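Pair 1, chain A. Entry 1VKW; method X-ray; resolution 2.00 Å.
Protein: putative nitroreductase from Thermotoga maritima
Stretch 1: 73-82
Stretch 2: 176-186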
# COMPACT_ATOMS: atom_id res chain seq x y z
N HIS A 73 0.29 -13.58 13.50
CA HIS A 73 1.34 -13.10 14.39
C HIS A 73 1.66 -11.69 13.92
O HIS A 73 1.51 -11.39 12.74
CB HIS A 73 2.58 -13.99 14.30
CG HIS A 73 2.44 -15.31 14.99
ND1 HIS A 73 2.46 -16.51 14.31
CD2 HIS A 73 2.29 -15.62 16.30
CE1 HIS A 73 2.32 -17.50 15.17
NE2 HIS A 73 2.22 -16.99 16.39
N PHE A 74 2.12 -10.83 14.83
CA PHE A 74 2.33 -9.43 14.50
C PHE A 74 3.21 -9.21 13.25
O PHE A 74 2.78 -8.55 12.28
CB PHE A 74 2.91 -8.68 15.71
CG PHE A 74 2.81 -7.18 15.59
CD1 PHE A 74 3.85 -6.45 15.02
CD2 PHE A 74 1.68 -6.51 16.05
CE1 PHE A 74 3.76 -5.06 14.91
CE2 PHE A 74 1.59 -5.12 15.94
CZ PHE A 74 2.63 -4.40 15.37
N ASP A 75 4.43 -9.75 13.26
CA ASP A 75 5.40 -9.47 12.18
C ASP A 75 4.92 -9.98 10.81
O ASP A 75 5.14 -9.32 9.78
CB ASP A 75 6.77 -10.09 12.52
CG ASP A 75 7.39 -9.51 13.79
OD1 ASP A 75 7.04 -8.36 14.15
OD2 ASP A 75 8.22 -10.12 14.49
N GLU A 76 4.26 -11.13 10.79
CA GLU A 76 3.80 -11.70 9.52
C GLU A 76 2.65 -10.89 8.94
O GLU A 76 2.51 -10.80 7.72
CB GLU A 76 3.37 -13.16 9.68
CG GLU A 76 4.51 -14.14 9.94
CD GLU A 76 4.68 -14.49 11.41
OE1 GLU A 76 5.11 -13.63 12.20
OE2 GLU A 76 4.38 -15.65 11.77
N LEU A 77 1.83 -10.31 9.81
CA LEU A 77 0.72 -9.47 9.35
C LEU A 77 1.20 -8.10 8.85
O LEU A 77 0.64 -7.56 7.90
CB LEU A 77 -0.34 -9.32 10.44
CG LEU A 77 -1.21 -10.56 10.66
CD1 LEU A 77 -2.00 -10.41 11.93
CD2 LEU A 77 -2.14 -10.81 9.47
N VAL A 78 2.23 -7.53 9.49
CA VAL A 78 2.89 -6.32 8.96
C VAL A 78 3.41 -6.61 7.55
O VAL A 78 3.24 -5.80 6.64
CB VAL A 78 4.03 -5.82 9.90
CG1 VAL A 78 4.85 -4.72 9.26
CG2 VAL A 78 3.46 -5.31 11.19
N GLU A 79 4.03 -7.78 7.38
CA GLU A 79 4.50 -8.25 6.08
C GLU A 79 3.38 -8.28 5.06
O GLU A 79 3.56 -7.82 3.94
CB GLU A 79 5.11 -9.67 6.23
CG GLU A 79 6.01 -10.09 5.08
CD GLU A 79 7.32 -9.32 5.06
OE1 GLU A 79 8.20 -9.61 5.90
OE2 GLU A 79 7.46 -8.42 4.21
N TYR A 80 2.23 -8.83 5.46
CA TYR A 80 1.06 -8.90 4.58
C TYR A 80 0.62 -7.50 4.13
O TYR A 80 0.44 -7.26 2.93
CB TYR A 80 -0.10 -9.65 5.27
CG TYR A 80 -1.15 -10.14 4.29
CD1 TYR A 80 -1.06 -11.39 3.70
CD2 TYR A 80 -2.23 -9.33 3.92
CE1 TYR A 80 -2.01 -11.84 2.79
CE2 TYR A 80 -3.19 -9.77 3.01
CZ TYR A 80 -3.07 -11.03 2.44
OH TYR A 80 -4.00 -11.48 1.54
N GLY A 81 0.48 -6.58 5.08
CA GLY A 81 0.16 -5.20 4.77
C GLY A 81 1.20 -4.52 3.90
O GLY A 81 0.87 -3.83 2.94
N PHE A 82 2.47 -4.74 4.23
CA PHE A 82 3.60 -4.11 3.53
C PHE A 82 3.67 -4.53 2.06
O PHE A 82 3.73 -3.69 1.15
CB PHE A 82 4.90 -4.44 4.27
CG PHE A 82 6.11 -3.70 3.75
CD1 PHE A 82 6.25 -2.33 3.96
CD2 PHE A 82 7.11 -4.38 3.05
CE1 PHE A 82 7.37 -1.64 3.48
CE2 PHE A 82 8.22 -3.69 2.56
CZ PHE A 82 8.35 -2.32 2.78
N SER A 176 4.17 3.50 14.67
CA SER A 176 3.69 2.52 15.65
C SER A 176 2.19 2.32 15.49
O SER A 176 1.44 3.28 15.23
CB SER A 176 3.97 3.00 17.07
OG SER A 176 5.31 3.44 17.22
N SER A 177 1.75 1.08 15.64
CA SER A 177 0.34 0.71 15.60
C SER A 177 0.09 -0.62 16.30
O SER A 177 0.94 -1.50 16.27
CB SER A 177 -0.13 0.59 14.15
OG SER A 177 -1.52 0.36 14.09
N GLU A 178 -1.10 -0.76 16.88
CA GLU A 178 -1.60 -2.04 17.41
C GLU A 178 -2.17 -2.96 16.32
O GLU A 178 -2.55 -4.10 16.61
CB GLU A 178 -2.71 -1.79 18.45
CG GLU A 178 -2.43 -0.71 19.50
CD GLU A 178 -1.30 -1.07 20.45
OE1 GLU A 178 -0.45 -1.92 20.12
OE2 GLU A 178 -1.27 -0.47 21.55
N ARG A 179 -2.26 -2.46 15.09
CA ARG A 179 -2.89 -3.16 13.97
C ARG A 179 -1.83 -3.46 12.91
O ARG A 179 -1.52 -2.60 12.08
CB ARG A 179 -3.96 -2.26 13.35
CG ARG A 179 -5.01 -1.83 14.32
CD ARG A 179 -5.82 -2.99 14.83
NE ARG A 179 -6.78 -2.58 15.83
CZ ARG A 179 -7.60 -3.41 16.45
NH1 ARG A 179 -7.58 -4.71 16.17
NH2 ARG A 179 -8.45 -2.93 17.35
N PRO A 180 -1.28 -4.67 12.95
CA PRO A 180 -0.08 -4.96 12.18
C PRO A 180 -0.29 -4.82 10.67
O PRO A 180 0.58 -4.29 9.99
CB PRO A 180 0.29 -6.39 12.62
CG PRO A 180 -0.93 -6.97 13.23
CD PRO A 180 -1.72 -5.83 13.76
N VAL A 181 -1.44 -5.23 10.15
CA VAL A 181 -1.67 -5.12 8.70
C VAL A 181 -1.67 -3.64 8.28
O VAL A 181 -0.97 -3.27 7.35
CB VAL A 181 -2.98 -5.82 8.25
CG1 VAL A 181 -3.14 -5.74 6.73
CG2 VAL A 181 -2.96 -7.28 8.68
N ASP A 182 -2.44 -2.83 9.00
CA ASP A 182 -2.49 -1.38 8.77
C ASP A 182 -1.11 -0.73 8.92
O ASP A 182 -0.74 0.14 8.14
CB ASP A 182 -3.51 -0.72 9.71
CG ASP A 182 -4.94 -1.28 9.53
OD1 ASP A 182 -5.36 -1.53 8.38
OD2 ASP A 182 -5.72 -1.48 10.48
N LEU A 183 -0.35 -1.16 9.93
CA LEU A 183 1.04 -0.73 10.11
C LEU A 183 1.86 -0.98 8.85
O LEU A 183 2.53 -0.07 8.36
CB LEU A 183 1.70 -1.46 11.29
CG LEU A 183 2.85 -0.70 11.98
CD1 LEU A 183 3.31 -1.46 13.21
CD2 LEU A 183 4.01 -0.44 11.06
N GLY A 184 1.78 -2.20 8.33
CA GLY A 184 2.49 -2.59 7.13
C GLY A 184 2.09 -1.77 5.93
O GLY A 184 2.93 -1.37 5.14
N ILE A 185 0.78 -1.53 5.78
CA ILE A 185 0.24 -0.71 4.69
C ILE A 185 0.85 0.70 4.71
O ILE A 185 1.39 1.16 3.71
CB ILE A 185 -1.32 -0.67 4.76
CG1 ILE A 185 -1.92 -2.05 4.41
CG2 ILE A 185 -1.90 0.37 3.81
CD1 ILE A 185 -3.40 -2.16 4.68
N ALA A 186 0.78 1.36 5.86
CA ALA A 186 1.34 2.70 6.01
C ALA A 186 2.85 2.70 5.79
O ALA A 186 3.40 3.62 5.17
CB ALA A 186 1.00 3.26 7.38

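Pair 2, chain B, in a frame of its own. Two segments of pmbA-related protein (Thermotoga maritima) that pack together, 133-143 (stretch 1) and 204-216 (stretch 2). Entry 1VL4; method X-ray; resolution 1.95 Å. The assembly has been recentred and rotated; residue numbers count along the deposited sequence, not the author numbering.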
# COMPACT_ATOMS: atom_id res chain seq x y z
N ASP B 133 0.89 -1.04 -28.82
CA ASP B 133 2.01 -1.23 -29.76
C ASP B 133 3.32 -0.67 -29.16
O ASP B 133 4.38 -1.27 -29.34
CB ASP B 133 1.70 -0.62 -31.14
CG ASP B 133 0.73 -1.48 -31.98
OD1 ASP B 133 0.53 -2.68 -31.72
OD2 ASP B 133 0.13 -0.94 -32.94
N MET B 134 3.25 0.43 -28.42
CA MET B 134 4.40 0.91 -27.65
C MET B 134 4.99 -0.13 -26.65
O MET B 134 6.21 -0.32 -26.58
CB MET B 134 4.07 2.21 -26.90
CG MET B 134 3.86 3.37 -27.84
SD MET B 134 3.43 4.96 -27.01
CE MET B 134 5.01 5.40 -26.48
N ALA B 135 4.12 -0.75 -25.86
CA ALA B 135 4.51 -1.78 -24.92
C ALA B 135 5.09 -3.01 -25.62
O ALA B 135 6.16 -3.49 -25.24
CB ALA B 135 3.32 -2.14 -24.04
N LYS B 136 4.42 -3.51 -26.66
CA LYS B 136 4.93 -4.61 -27.48
C LYS B 136 6.27 -4.33 -28.16
O LYS B 136 7.12 -5.22 -28.28
CB LYS B 136 3.90 -5.06 -28.53
CG LYS B 136 2.57 -5.51 -27.97
CD LYS B 136 1.59 -5.87 -29.09
CE LYS B 136 0.38 -6.66 -28.58
NZ LYS B 136 -0.81 -6.52 -29.49
N LYS B 137 6.48 -3.10 -28.58
CA LYS B 137 7.73 -2.72 -29.15
C LYS B 137 8.82 -2.72 -28.08
O LYS B 137 9.93 -3.17 -28.34
CB LYS B 137 7.61 -1.35 -29.81
CG LYS B 137 8.84 -0.91 -30.56
CD LYS B 137 9.03 -1.73 -31.86
CE LYS B 137 10.48 -1.67 -32.36
NZ LYS B 137 10.74 -2.63 -33.48
N ALA B 138 8.51 -2.25 -26.87
CA ALA B 138 9.50 -2.31 -25.79
C ALA B 138 9.88 -3.78 -25.46
O ALA B 138 11.07 -4.11 -25.27
CB ALA B 138 9.00 -1.58 -24.60
N HIS B 139 8.88 -4.66 -25.48
CA HIS B 139 9.11 -6.07 -25.22
C HIS B 139 10.01 -6.68 -26.29
O HIS B 139 10.92 -7.46 -25.98
CB HIS B 139 7.80 -6.88 -25.22
CG HIS B 139 8.03 -8.34 -24.99
ND1 HIS B 139 8.25 -9.24 -26.02
CD2 HIS B 139 8.11 -9.06 -23.85
CE1 HIS B 139 8.47 -10.44 -25.51
NE2 HIS B 139 8.39 -10.36 -24.19
N GLU B 140 9.70 -6.37 -27.54
CA GLU B 140 10.38 -6.94 -28.69
C GLU B 140 11.85 -6.58 -28.66
O GLU B 140 12.72 -7.44 -28.91
CB GLU B 140 9.71 -6.46 -29.98
CG GLU B 140 10.19 -7.14 -31.25
CD GLU B 140 9.78 -6.41 -32.54
OE1 GLU B 140 9.06 -5.38 -32.49
OE2 GLU B 140 10.20 -6.91 -33.63
N SER B 141 12.15 -5.32 -28.33
CA SER B 141 13.53 -4.86 -28.23
C SER B 141 14.25 -5.46 -27.04
O SER B 141 15.42 -5.76 -27.13
CB SER B 141 13.60 -3.34 -28.14
OG SER B 141 12.90 -2.79 -29.23
N ALA B 142 13.55 -5.62 -25.92
CA ALA B 142 14.15 -6.22 -24.74
C ALA B 142 14.45 -7.69 -25.03
O ALA B 142 15.46 -8.21 -24.55
CB ALA B 142 13.23 -6.09 -23.53
N ALA B 143 13.60 -8.34 -25.83
CA ALA B 143 13.72 -9.81 -26.11
C ALA B 143 14.70 -10.20 -27.23
O ALA B 143 15.10 -11.36 -27.34
CB ALA B 143 12.36 -10.42 -26.38
N THR B 204 4.77 13.85 -23.25
CA THR B 204 4.11 13.51 -24.51
C THR B 204 4.58 12.11 -24.99
O THR B 204 5.67 11.68 -24.64
CB THR B 204 4.46 14.57 -25.56
OG1 THR B 204 3.66 14.38 -26.73
CG2 THR B 204 5.89 14.45 -25.96
N PRO B 205 3.76 11.41 -25.79
CA PRO B 205 4.15 10.09 -26.24
C PRO B 205 5.44 10.08 -27.08
O PRO B 205 6.20 9.11 -27.07
CB PRO B 205 2.96 9.63 -27.07
CG PRO B 205 1.92 10.59 -26.88
CD PRO B 205 2.39 11.77 -26.21
N GLU B 206 5.70 11.20 -27.75
CA GLU B 206 6.83 11.36 -28.66
C GLU B 206 8.09 11.29 -27.90
O GLU B 206 9.14 10.98 -28.46
CB GLU B 206 6.77 12.74 -29.33
CG GLU B 206 5.78 12.81 -30.45
CD GLU B 206 4.35 12.81 -29.99
OE1 GLU B 206 4.01 13.45 -28.95
OE2 GLU B 206 3.56 12.18 -30.71
N ASP B 207 8.03 11.58 -26.61
CA ASP B 207 9.23 11.50 -25.83
C ASP B 207 9.52 10.16 -25.20
O ASP B 207 10.47 10.06 -24.42
CB ASP B 207 9.22 12.58 -24.81
CG ASP B 207 9.33 13.97 -25.47
OD1 ASP B 207 9.71 14.10 -26.71
OD2 ASP B 207 9.01 14.90 -24.72
N LEU B 208 8.71 9.17 -25.54
CA LEU B 208 8.95 7.80 -25.14
C LEU B 208 9.53 7.11 -26.35
O LEU B 208 9.00 7.23 -27.43
CB LEU B 208 7.65 7.08 -24.73
CG LEU B 208 6.97 7.65 -23.47
CD1 LEU B 208 5.67 6.95 -23.15
CD2 LEU B 208 7.85 7.65 -22.24
N ASN B 209 10.63 6.39 -26.14
CA ASN B 209 11.22 5.59 -27.21
C ASN B 209 11.19 4.14 -26.76
O ASN B 209 12.07 3.72 -26.03
CB ASN B 209 12.66 6.09 -27.43
CG ASN B 209 13.33 5.45 -28.63
OD1 ASN B 209 12.91 4.41 -29.13
ND2 ASN B 209 14.40 6.09 -29.10
N PRO B 210 10.16 3.40 -27.15
CA PRO B 210 9.92 2.00 -26.82
C PRO B 210 11.10 1.09 -27.11
O PRO B 210 11.53 0.32 -26.26
CB PRO B 210 8.76 1.65 -27.74
CG PRO B 210 8.02 2.86 -27.74
CD PRO B 210 9.03 3.92 -27.92
N GLU B 211 11.63 1.23 -28.31
CA GLU B 211 12.77 0.47 -28.76
C GLU B 211 13.99 0.75 -27.87
O GLU B 211 14.67 -0.17 -27.44
CB GLU B 211 13.03 0.79 -30.25
CG GLU B 211 14.29 0.10 -30.88
N GLU B 212 14.27 2.00 -27.58
CA GLU B 212 15.43 2.28 -26.73
C GLU B 212 15.25 1.79 -25.29
O GLU B 212 16.22 1.36 -24.64
CB GLU B 212 15.74 3.77 -26.74
CG GLU B 212 16.89 4.17 -25.79
CD GLU B 212 18.22 3.44 -26.13
OE1 GLU B 212 18.39 2.92 -27.25
OE2 GLU B 212 19.11 3.41 -25.26
N ILE B 213 14.02 1.88 -24.78
CA ILE B 213 13.75 1.47 -23.43
C ILE B 213 13.96 -0.05 -23.26
O ILE B 213 14.52 -0.49 -22.26
CB ILE B 213 12.30 1.85 -22.97
CG1 ILE B 213 12.21 3.37 -22.75
CG2 ILE B 213 11.92 1.12 -21.67
CD1 ILE B 213 10.79 3.94 -22.72
N GLY B 214 13.44 -0.83 -24.21
CA GLY B 214 13.62 -2.27 -24.19
C GLY B 214 15.09 -2.65 -24.37
O GLY B 214 15.60 -3.50 -23.66
N LYS B 215 15.74 -1.98 -25.30
CA LYS B 215 17.20 -2.18 -25.57
C LYS B 215 18.05 -1.89 -24.31
O LYS B 215 18.86 -2.72 -23.90
CB LYS B 215 17.61 -1.27 -26.73
CG LYS B 215 19.04 -1.49 -27.26
CD LYS B 215 19.52 -0.34 -28.12
CE LYS B 215 20.76 -0.71 -28.95
NZ LYS B 215 21.56 0.50 -29.33
N ARG B 216 17.85 -0.73 -23.66
CA ARG B 216 18.49 -0.48 -22.36
C ARG B 216 18.22 -1.49 -21.23
O ARG B 216 19.14 -1.80 -20.50
CB ARG B 216 18.23 0.93 -21.84
CG ARG B 216 18.73 1.92 -22.82
CD ARG B 216 19.34 3.17 -22.24
NE ARG B 216 18.60 4.37 -22.61
CZ ARG B 216 19.12 5.60 -22.61
NH1 ARG B 216 20.39 5.81 -22.27
NH2 ARG B 216 18.35 6.63 -22.95

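Pairs 1 and 2 share a close crossing of two helices. In pair 1 the axes of helix 74-82 and helix 180-186 approach to 6.3 Å, with 42° between their N-to-C directions; in pair 2 the axes of helices 133-143 and 210-216 approach to 6.9 Å at 37°. Both crossings are negative, and 14 central residues superpose with an RMSD of 0.6 Å. Neither contact contains a hydrogen bond between the stretches among the modelled atoms, so packing and CA-H...O contacts join the helices.

The most closely matched position is Pro A180 = Pro B210, the CA atoms 0.2 Å apart. Each proline opens its helix, points toward the partner and directs its carbonyl at a CA: Val A78 CA lies 3.2 Å from Pro A180 O, and Ala B138 CA 3.4 Å from Pro B210 O. One turn on, Gly A184 matches Gly B214. Here a CB would not fit; an ideal one would lie 2.0 Å from Val A78 O in pair 1 and 2.1 Å from Ala B138 O in pair 2. Instead, Gly A184 CA meets Val A78 O and Gly B214 CA meets Ala B138 O, both at 3.3 Å. Each glycine carbonyl continues the pattern, Gly A184 O lying 3.2 Å from Phe A82 CA and Gly B214 O 3.3 Å from Ala B142 CA.

The surrounding side chains differ. At Phe A74 = Met B134, the aromatic ring lays one face over the proline, with Pro A180 CB 3.8 Å from the ring centroid, and its edge reaches Leu A183, Phe A74 CZ to Leu A183 CD1 being 3.7 Å. Ile B213, which matches Leu A183, points sideways and makes no contact. Met B134 also meets its proline, Met B134 CB lying 4.1 Å from Pro B210 CG, and extends so that Met B134 CE lies 3.6 Å from Leu B208 CB. At Leu A77 = Lys B137, both side chains point toward the partner: Leu A77 CB is 3.7 Å from Pro A180 CG, and Lys B137 CG is 3.8 Å from Pro B210 CB. The lysine packs through its aliphatic part while its amine forms a salt bridge with Glu B140. Val A78 = Ala B138 trades a branched side chain, Val A78 CG2 lying 3.6 Å from Pro A180 CB, for a single methyl.

The sharpest contrast is Gly A81 = Ser B141. Gly A81 CA lies 3.4 Å from Val A181 O, and an ideal CB on Gly A81 would stand only 2.0 Å from that oxygen. In pair 2 the matched CA lies 1.1 Å away and the serine is accommodated: Ser B141 OG donates to Lys B137 O, 3.1 Å away. The partner position changes too: Val A181 CG2 packs 3.7 Å from Leu A77 CD2, while in the matched Glu B211, modelled only to CG, CB lies 4.1 Å from Lys B137 CE.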